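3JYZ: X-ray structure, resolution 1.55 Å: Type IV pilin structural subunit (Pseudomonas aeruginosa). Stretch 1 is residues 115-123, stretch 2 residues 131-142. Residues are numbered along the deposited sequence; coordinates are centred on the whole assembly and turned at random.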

# COMPACT_ATOMS: atom_id res chain seq x y z
N ILE A 115 4.21 1.14 -13.26
CA ILE A 115 3.78 1.56 -11.93
C ILE A 115 4.79 1.17 -10.85
O ILE A 115 5.19 0.01 -10.75
CB ILE A 115 2.39 0.98 -11.59
CG1 ILE A 115 1.39 1.37 -12.69
CG2 ILE A 115 1.94 1.44 -10.20
CD1 ILE A 115 -0.01 0.85 -12.47
N ASP A 116 5.20 2.16 -10.07
CA ASP A 116 6.14 1.96 -8.97
C ASP A 116 5.38 2.18 -7.66
O ASP A 116 4.50 3.03 -7.59
CB ASP A 116 7.29 2.96 -9.05
CG ASP A 116 8.14 2.80 -10.30
OD1 ASP A 116 8.16 1.69 -10.88
OD2 ASP A 116 8.78 3.79 -10.69
N TRP A 117 5.74 1.42 -6.64
CA TRP A 117 5.07 1.53 -5.35
C TRP A 117 6.06 1.87 -4.25
O TRP A 117 7.15 1.29 -4.17
CB TRP A 117 4.38 0.21 -5.01
CG TRP A 117 3.19 -0.09 -5.86
CD1 TRP A 117 3.18 -0.75 -7.06
CD2 TRP A 117 1.83 0.22 -5.56
NE1 TRP A 117 1.89 -0.85 -7.54
CE2 TRP A 117 1.04 -0.26 -6.63
CE3 TRP A 117 1.19 0.88 -4.50
CZ2 TRP A 117 -0.34 -0.10 -6.66
CZ3 TRP A 117 -0.18 1.02 -4.53
CH2 TRP A 117 -0.93 0.54 -5.60
N ALA A 118 5.67 2.82 -3.42
CA ALA A 118 6.41 3.19 -2.21
C ALA A 118 5.67 2.66 -0.99
O ALA A 118 4.45 2.83 -0.88
CB ALA A 118 6.55 4.70 -2.13
N CYS A 119 6.39 2.00 -0.09
CA CYS A 119 5.79 1.55 1.16
C CYS A 119 6.28 2.41 2.30
O CYS A 119 7.49 2.62 2.44
CB CYS A 119 6.15 0.09 1.45
SG CYS A 119 5.38 -0.51 2.99
N THR A 120 5.36 2.94 3.11
CA THR A 120 5.72 3.72 4.24
C THR A 120 5.07 3.20 5.57
O THR A 120 3.98 2.75 5.57
CB THR A 120 5.38 5.22 4.06
OG1 THR A 120 4.02 5.33 3.70
CG2 THR A 120 6.24 5.84 2.99
N SER A 121 5.83 3.27 6.63
CA SER A 121 5.39 2.94 7.96
C SER A 121 5.40 4.26 8.76
O SER A 121 5.26 5.28 8.23
CB SER A 121 6.36 1.95 8.59
OG SER A 121 7.62 2.54 8.71
N ALA A 122 5.63 4.18 10.05
CA ALA A 122 5.89 5.41 10.76
C ALA A 122 7.10 6.20 10.20
O ALA A 122 7.23 7.36 10.47
CB ALA A 122 6.09 5.07 12.26
N SER A 123 7.97 5.51 9.49
CA SER A 123 9.07 6.16 8.80
C SER A 123 9.04 5.87 7.29
O SER A 123 8.37 5.01 6.84
CB SER A 123 10.43 5.85 9.40
OG SER A 123 10.61 4.51 9.53
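Stretch 2, residues 131-142: GFTGMAAGSVPQ

How does stretch 2 run along stretch 1? It contains no regular helix or strand, yet it follows stretch 1 in the same overall direction: F132 lies by A118, G138 by S121, S139 by A122 and Q142 by S123. Stretch 1 is a strand as far as T120 and then loop. G131, with positive phi, closes a Schellman motif at the end of a helix, and F132 takes up an extended conformation (phi/psi -81/145).

What does F132, which has the most surface covered, rest on? Its CA-to-CB bond points toward the strand, and with chi1 at m its ring lies against the side chains of D116 and A118, with the backbone oxygen of W117 also close, W117 O 3.6 Å from F132 CZ. The methyl of A118 sits over one face, A118 CB being 3.8 Å from the centroid of the F132 ring in a CH-pi contact. D116 lies at the ring edge, with D116 CB 3.7 Å from F132 CE2. A118 also touches the selenomethionine M135, A118 CB to M135 CG being 3.8 Å.

How does T120 join both apolar and polar contacts? Its methyl meets the end of the same selenomethionine, T120 CG2 lying 3.6 Å from M135 CE, while its hydroxyl donates a hydrogen bond to the backbone, T120 OG1 to A136 O at 2.8 Å. The strand's last residue is thus tied to the extended chain of stretch 2.

What holds the two stretches together beyond the strand? Around S121 the backbones come close, its CA 4.0 Å from the CA of G138. G138 N gives a weak hydrogen bond to S121 O (3.0 Å, 124°), whereas A122 N to V140 O, also 3.0 Å, is nearly straight at 166°. G138 suits this close approach: an ideal CB there would clash with T120 O at 2.6 Å.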

# COMPACT_ATOMS: atom_id res chain seq x y z
N GLY A 131 13.87 7.57 -4.11
CA GLY A 131 13.47 8.74 -4.88
C GLY A 131 11.99 9.12 -4.85
O GLY A 131 11.58 10.04 -5.56
N PHE A 132 11.20 8.43 -4.04
CA PHE A 132 9.77 8.72 -3.97
C PHE A 132 9.51 9.92 -3.08
O PHE A 132 10.19 10.12 -2.08
CB PHE A 132 9.00 7.55 -3.39
CG PHE A 132 8.98 6.32 -4.24
CD1 PHE A 132 9.85 5.27 -4.00
CD2 PHE A 132 8.05 6.19 -5.26
CE1 PHE A 132 9.82 4.12 -4.78
CE2 PHE A 132 8.00 5.05 -6.03
CZ PHE A 132 8.88 4.00 -5.80
N THR A 133 8.49 10.84 -3.36
CA THR A 133 8.06 11.97 -2.57
C THR A 133 6.52 12.00 -2.47
O THR A 133 5.83 11.53 -3.36
CB THR A 133 8.61 13.26 -3.21
OG1 THR A 133 8.14 13.38 -4.55
CG2 THR A 133 10.12 13.30 -3.15
N GLY A 134 6.11 12.54 -1.45
CA GLY A 134 4.69 12.82 -1.28
C GLY A 134 3.82 11.79 -0.57
O GLY A 134 2.61 11.99 -0.43
N MSE A 135 4.42 10.70 -0.09
CA MSE A 135 3.64 9.62 0.53
C MSE A 135 3.06 10.01 1.86
O MSE A 135 3.72 10.64 2.68
CB MSE A 135 4.52 8.39 0.79
CG MSE A 135 5.20 7.81 -0.42
SE MSE A 135 6.88 8.74 -0.76
CE MSE A 135 7.83 8.33 0.90
N ALA A 136 1.83 9.58 2.12
CA ALA A 136 1.28 9.64 3.46
C ALA A 136 2.07 8.72 4.39
O ALA A 136 2.73 7.78 3.93
CB ALA A 136 -0.19 9.25 3.46
N ALA A 137 1.99 8.97 5.69
CA ALA A 137 2.71 8.14 6.64
C ALA A 137 1.84 7.00 7.15
O ALA A 137 0.65 7.17 7.39
CB ALA A 137 3.20 8.99 7.81
N GLY A 138 2.44 5.83 7.31
CA GLY A 138 1.80 4.74 8.02
C GLY A 138 2.06 4.87 9.52
O GLY A 138 2.48 5.93 9.99
N SER A 139 1.84 3.78 10.26
CA SER A 139 1.94 3.83 11.72
C SER A 139 2.67 2.65 12.37
O SER A 139 2.95 2.67 13.57
CB SER A 139 0.55 4.04 12.34
OG SER A 139 -0.31 2.95 12.07
N VAL A 140 2.98 1.60 11.61
CA VAL A 140 3.82 0.53 12.17
C VAL A 140 5.17 1.13 12.59
O VAL A 140 5.83 1.80 11.80
CB VAL A 140 4.04 -0.59 11.12
CG1 VAL A 140 5.13 -1.54 11.58
CG2 VAL A 140 2.72 -1.36 10.87
N PRO A 141 5.59 0.93 13.85
CA PRO A 141 6.89 1.48 14.26
C PRO A 141 7.99 0.89 13.40
O PRO A 141 7.92 -0.28 13.02
CB PRO A 141 7.04 1.01 15.71
CG PRO A 141 5.60 0.85 16.19
CD PRO A 141 4.87 0.31 14.98
N GLN A 142 9.01 1.69 13.10
CA GLN A 142 10.02 1.28 12.13
C GLN A 142 10.71 -0.03 12.50
O GLN A 142 11.03 -0.83 11.63
CB GLN A 142 11.04 2.40 11.89
CG GLN A 142 11.88 2.66 13.10
CD GLN A 142 12.64 3.97 13.06
OE1 GLN A 142 12.77 4.62 12.01
NE2 GLN A 142 13.16 4.37 14.21